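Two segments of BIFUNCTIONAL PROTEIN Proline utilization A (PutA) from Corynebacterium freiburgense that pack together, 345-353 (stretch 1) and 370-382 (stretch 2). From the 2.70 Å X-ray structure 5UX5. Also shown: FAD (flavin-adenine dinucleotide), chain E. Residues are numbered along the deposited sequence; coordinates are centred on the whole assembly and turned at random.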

# COMPACT_ATOMS: atom_id res chain seq x y z
N VAL A 345 -14.93 27.77 -25.16
CA VAL A 345 -14.24 27.42 -23.93
C VAL A 345 -13.88 28.73 -23.23
O VAL A 345 -12.90 29.38 -23.60
CB VAL A 345 -13.00 26.56 -24.18
CG1 VAL A 345 -12.53 25.91 -22.88
CG2 VAL A 345 -13.28 25.49 -25.23
N ARG A 346 -14.68 29.13 -22.25
CA ARG A 346 -14.26 30.20 -21.35
C ARG A 346 -13.18 29.67 -20.42
O ARG A 346 -13.00 28.46 -20.26
CB ARG A 346 -15.44 30.72 -20.55
CG ARG A 346 -16.68 31.08 -21.39
CD ARG A 346 -17.62 32.01 -20.65
NE ARG A 346 -16.92 33.25 -20.31
CZ ARG A 346 -16.54 33.57 -19.07
NH1 ARG A 346 -16.79 32.74 -18.06
NH2 ARG A 346 -15.90 34.71 -18.85
N VAL A 347 -12.43 30.60 -19.83
CA VAL A 347 -11.21 30.27 -19.09
C VAL A 347 -11.17 31.03 -17.77
O VAL A 347 -11.16 32.26 -17.76
CB VAL A 347 -9.96 30.61 -19.90
CG1 VAL A 347 -8.77 30.04 -19.23
CG2 VAL A 347 -10.08 30.08 -21.28
N GLY A 348 -11.04 30.29 -16.68
CA GLY A 348 -10.68 30.91 -15.42
C GLY A 348 -9.20 30.67 -15.12
O GLY A 348 -8.79 29.53 -14.88
N ILE A 349 -8.40 31.73 -15.17
CA ILE A 349 -7.00 31.66 -14.73
C ILE A 349 -7.00 31.76 -13.21
O ILE A 349 -7.40 32.77 -12.64
CB ILE A 349 -6.14 32.76 -15.38
CG1 ILE A 349 -5.45 32.30 -16.67
CG2 ILE A 349 -5.05 33.21 -14.44
CD1 ILE A 349 -6.34 32.10 -17.81
N ALA A 350 -6.54 30.70 -12.55
CA ALA A 350 -6.54 30.62 -11.10
C ALA A 350 -5.09 30.68 -10.64
O ALA A 350 -4.40 29.66 -10.56
CB ALA A 350 -7.23 29.34 -10.59
N SER A 351 -4.61 31.90 -10.38
CA SER A 351 -3.23 32.09 -9.96
C SER A 351 -3.11 33.41 -9.22
O SER A 351 -3.76 34.40 -9.58
CB SER A 351 -2.27 32.06 -11.15
OG SER A 351 -0.94 32.28 -10.72
N HIS A 352 -2.27 33.43 -8.18
CA HIS A 352 -1.85 34.68 -7.55
C HIS A 352 -0.53 35.19 -8.10
O HIS A 352 -0.03 36.22 -7.64
CB HIS A 352 -1.77 34.53 -6.03
CG HIS A 352 -3.09 34.62 -5.35
ND1 HIS A 352 -3.75 35.82 -5.16
CD2 HIS A 352 -3.88 33.67 -4.80
CE1 HIS A 352 -4.89 35.60 -4.53
NE2 HIS A 352 -4.99 34.30 -4.30
N ASN A 353 0.06 34.45 -9.04
CA ASN A 353 1.24 34.90 -9.75
C ASN A 353 0.86 36.00 -10.74
O ASN A 353 0.20 35.74 -11.75
CB ASN A 353 1.87 33.71 -10.48
CG ASN A 353 3.17 34.06 -11.12
OD1 ASN A 353 3.25 35.00 -11.92
ND2 ASN A 353 4.20 33.33 -10.77
N GLU A 370 -11.59 39.00 -24.60
CA GLU A 370 -11.79 39.42 -23.21
C GLU A 370 -13.01 38.78 -22.55
O GLU A 370 -13.04 38.62 -21.32
CB GLU A 370 -11.92 40.94 -23.12
CG GLU A 370 -10.69 41.75 -23.53
CD GLU A 370 -10.75 42.25 -24.97
OE1 GLU A 370 -10.09 43.27 -25.24
OE2 GLU A 370 -11.46 41.64 -25.81
N THR A 371 -14.02 38.44 -23.33
CA THR A 371 -15.22 37.82 -22.77
C THR A 371 -15.06 36.32 -22.52
O THR A 371 -16.04 35.64 -22.18
CB THR A 371 -16.41 38.09 -23.69
OG1 THR A 371 -16.14 37.54 -24.99
CG2 THR A 371 -16.67 39.59 -23.77
N GLN A 372 -13.87 35.78 -22.69
CA GLN A 372 -13.61 34.42 -22.27
C GLN A 372 -12.70 34.35 -21.06
O GLN A 372 -12.37 33.24 -20.63
CB GLN A 372 -12.98 33.61 -23.42
CG GLN A 372 -13.99 32.88 -24.28
CD GLN A 372 -14.66 33.80 -25.26
OE1 GLN A 372 -13.98 34.49 -26.02
NE2 GLN A 372 -15.99 33.85 -25.22
N LEU A 373 -12.30 35.48 -20.49
CA LEU A 373 -11.31 35.49 -19.43
C LEU A 373 -11.94 35.96 -18.14
O LEU A 373 -12.29 37.14 -18.00
CB LEU A 373 -10.12 36.39 -19.80
CG LEU A 373 -8.99 36.49 -18.79
CD1 LEU A 373 -8.28 35.15 -18.65
CD2 LEU A 373 -8.02 37.56 -19.22
N ASP A 374 -12.04 35.05 -17.18
CA ASP A 374 -12.26 35.36 -15.79
C ASP A 374 -10.95 35.05 -15.07
O ASP A 374 -10.18 34.22 -15.53
CB ASP A 374 -13.40 34.52 -15.20
CG ASP A 374 -14.72 34.69 -15.95
OD1 ASP A 374 -14.95 35.78 -16.52
OD2 ASP A 374 -15.53 33.74 -15.98
N VAL A 375 -10.69 35.74 -13.96
CA VAL A 375 -9.54 35.46 -13.10
C VAL A 375 -10.06 34.97 -11.75
O VAL A 375 -10.91 35.63 -11.14
CB VAL A 375 -8.64 36.69 -12.90
CG1 VAL A 375 -7.63 36.41 -11.79
CG2 VAL A 375 -7.94 37.08 -14.20
N GLU A 376 -9.56 33.83 -11.29
CA GLU A 376 -10.02 33.25 -10.04
C GLU A 376 -8.89 33.31 -9.01
O GLU A 376 -7.76 32.93 -9.32
CB GLU A 376 -10.54 31.83 -10.27
CG GLU A 376 -11.55 31.73 -11.46
CD GLU A 376 -12.32 30.42 -11.49
OE1 GLU A 376 -13.19 30.22 -12.39
OE2 GLU A 376 -12.05 29.57 -10.61
N MET A 377 -9.20 33.82 -7.81
CA MET A 377 -8.22 34.09 -6.76
C MET A 377 -8.74 33.62 -5.40
O MET A 377 -9.87 33.13 -5.28
CB MET A 377 -7.86 35.59 -6.71
CG MET A 377 -6.98 36.10 -7.89
SD MET A 377 -6.64 37.89 -7.93
CE MET A 377 -5.26 38.05 -6.82
N LEU A 378 -7.90 33.76 -4.37
CA LEU A 378 -8.24 33.35 -3.01
C LEU A 378 -8.88 34.49 -2.24
O LEU A 378 -8.29 35.56 -2.10
CB LEU A 378 -7.01 32.87 -2.25
CG LEU A 378 -6.61 31.52 -2.79
CD1 LEU A 378 -5.33 31.12 -2.11
CD2 LEU A 378 -7.75 30.54 -2.51
N GLN A 379 -10.10 34.25 -1.76
CA GLN A 379 -10.86 35.31 -1.11
C GLN A 379 -10.13 35.80 0.12
O GLN A 379 -9.87 35.02 1.04
CB GLN A 379 -12.26 34.84 -0.73
CG GLN A 379 -13.18 35.96 -0.33
CD GLN A 379 -13.15 36.17 1.14
OE1 GLN A 379 -12.88 35.24 1.89
NE2 GLN A 379 -13.43 37.39 1.58
N GLY A 380 -9.78 37.07 0.13
CA GLY A 380 -9.15 37.69 1.26
C GLY A 380 -7.64 37.67 1.24
O GLY A 380 -7.03 38.40 2.02
N MET A 381 -7.02 36.88 0.36
CA MET A 381 -5.56 36.80 0.36
C MET A 381 -4.91 38.14 0.01
O MET A 381 -4.35 38.80 0.89
CB MET A 381 -5.08 35.71 -0.60
N ALA A 382 -5.02 38.59 -1.25
CA ALA A 382 -4.32 39.77 -1.74
C ALA A 382 -5.30 40.81 -2.26
O ALA A 382 -5.40 41.02 -3.48
CB ALA A 382 -3.33 39.41 -2.85
PA FAD E . 3.19 29.97 -7.94
O1A FAD E . 4.30 30.20 -6.85
O2A FAD E . 3.37 30.54 -9.26
O5B FAD E . 2.89 28.57 -8.33
C5B FAD E . 3.07 27.52 -7.39
C4B FAD E . 2.76 26.21 -8.08
O4B FAD E . 3.85 25.76 -8.83
C3B FAD E . 2.46 25.10 -7.12
O3B FAD E . 1.17 25.07 -6.62
C2B FAD E . 2.77 23.89 -7.93
O2B FAD E . 1.66 23.45 -8.63
C1B FAD E . 3.90 24.36 -8.79
N9A FAD E . 5.21 23.93 -8.30
C8A FAD E . 5.95 24.53 -7.30
N7A FAD E . 7.09 23.84 -7.10
C5A FAD E . 7.17 22.75 -7.97
C6A FAD E . 8.11 21.73 -8.20
N6A FAD E . 9.35 21.59 -7.46
N1A FAD E . 7.85 20.82 -9.15
C2A FAD E . 6.68 20.87 -9.87
N3A FAD E . 5.75 21.85 -9.67
C4A FAD E . 5.95 22.79 -8.74
N1 FAD E . -5.40 23.38 -7.09
C2 FAD E . -5.86 22.09 -7.56
O2 FAD E . -4.95 21.06 -7.64
N3 FAD E . -7.21 21.90 -7.85
C4 FAD E . -8.14 22.94 -7.74
O4 FAD E . -9.47 22.73 -8.05
C4X FAD E . -7.66 24.32 -7.42
N5 FAD E . -8.49 25.43 -7.46
C5X FAD E . -7.99 26.71 -7.20
C6 FAD E . -8.83 27.84 -7.24
C7 FAD E . -8.30 29.10 -6.96
C7M FAD E . -9.17 30.32 -6.99
C8 FAD E . -6.97 29.26 -6.67
C8M FAD E . -6.41 30.61 -6.38
C9 FAD E . -6.14 28.15 -6.63
C9A FAD E . -6.65 26.89 -6.89
N10 FAD E . -5.76 25.78 -6.86
C10 FAD E . -6.24 24.48 -7.12
C1' FAD E . -4.34 25.98 -6.49
C2' FAD E . -3.35 26.08 -7.61
O2' FAD E . -3.25 24.84 -8.22
C3' FAD E . -2.01 26.54 -7.00
O3' FAD E . -1.58 25.57 -6.13
C4' FAD E . -1.99 27.87 -6.23
O4' FAD E . -2.97 28.76 -6.64
C5' FAD E . -0.60 28.55 -6.20
O5' FAD E . 0.09 28.63 -7.44
P FAD E . 0.41 30.01 -8.22
O1P FAD E . 0.04 30.10 -9.75
O2P FAD E . -0.26 31.01 -7.20
O3P FAD E . 1.85 30.54 -7.70

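The strongest polar contact joins Arg 346 to Asp 374. Arg 346 NH1 lies 2.6 Å from Asp 374 OD2, and Arg 346 NH2 lies 2.7 Å from Asp 374 OD1. This is a two-pronged salt bridge: opposite charges meet, and both carboxylate oxygens accept a hydrogen bond. The same guanidinium also binds backbone, with Arg 346 NE donating to Thr 371 O at 3.2 Å. Its edge thus serves both a carboxylate and a carbonyl, while Gln 372 O lies over one face.

The backbones form a parallel pair of strands, with Val 347 beside Leu 373 and Ile 349 beside Val 375. Val 347 N donates to Gln 372 O at 2.8 Å, and Asp 374 N donates to Val 347 O at 3.0 Å. Two residues on, the pattern repeats. Ile 349 N donates to Asp 374 O at 3.1 Å, and Glu 376 N donates to Ile 349 O at 2.8 Å. Beyond these, Ser 351 N makes a weak bond to Glu 376 O at 3.5 Å.

His 352 extends the contact past the ladder. Its ring nitrogen NE2 accepts a hydrogen bond from Leu 378 N at 3.0 Å. NE2 must therefore be unprotonated in this bond. Met 377 CE packs 3.2 Å from His 352 ND1.

Val 347, Ile 349, Leu 373 and Val 375 share one face of the sheet. There, Ile 349 CD1 meets Leu 373 CD1 at 3.7 Å in an apolar contact. Asp 374, Ala 350 and Glu 376 point to the other face. Gly 348 has no side chain on that face; a CB there would clash with Glu 376 OE1.

FAD lies against both stretches. Ser 351 OG donates to FAD O1P at 2.6 Å, and His 352 N donates to FAD O2P at 3.3 Å. From stretch 2, Leu 378 CG approaches FAD C8M at 3.7 Å.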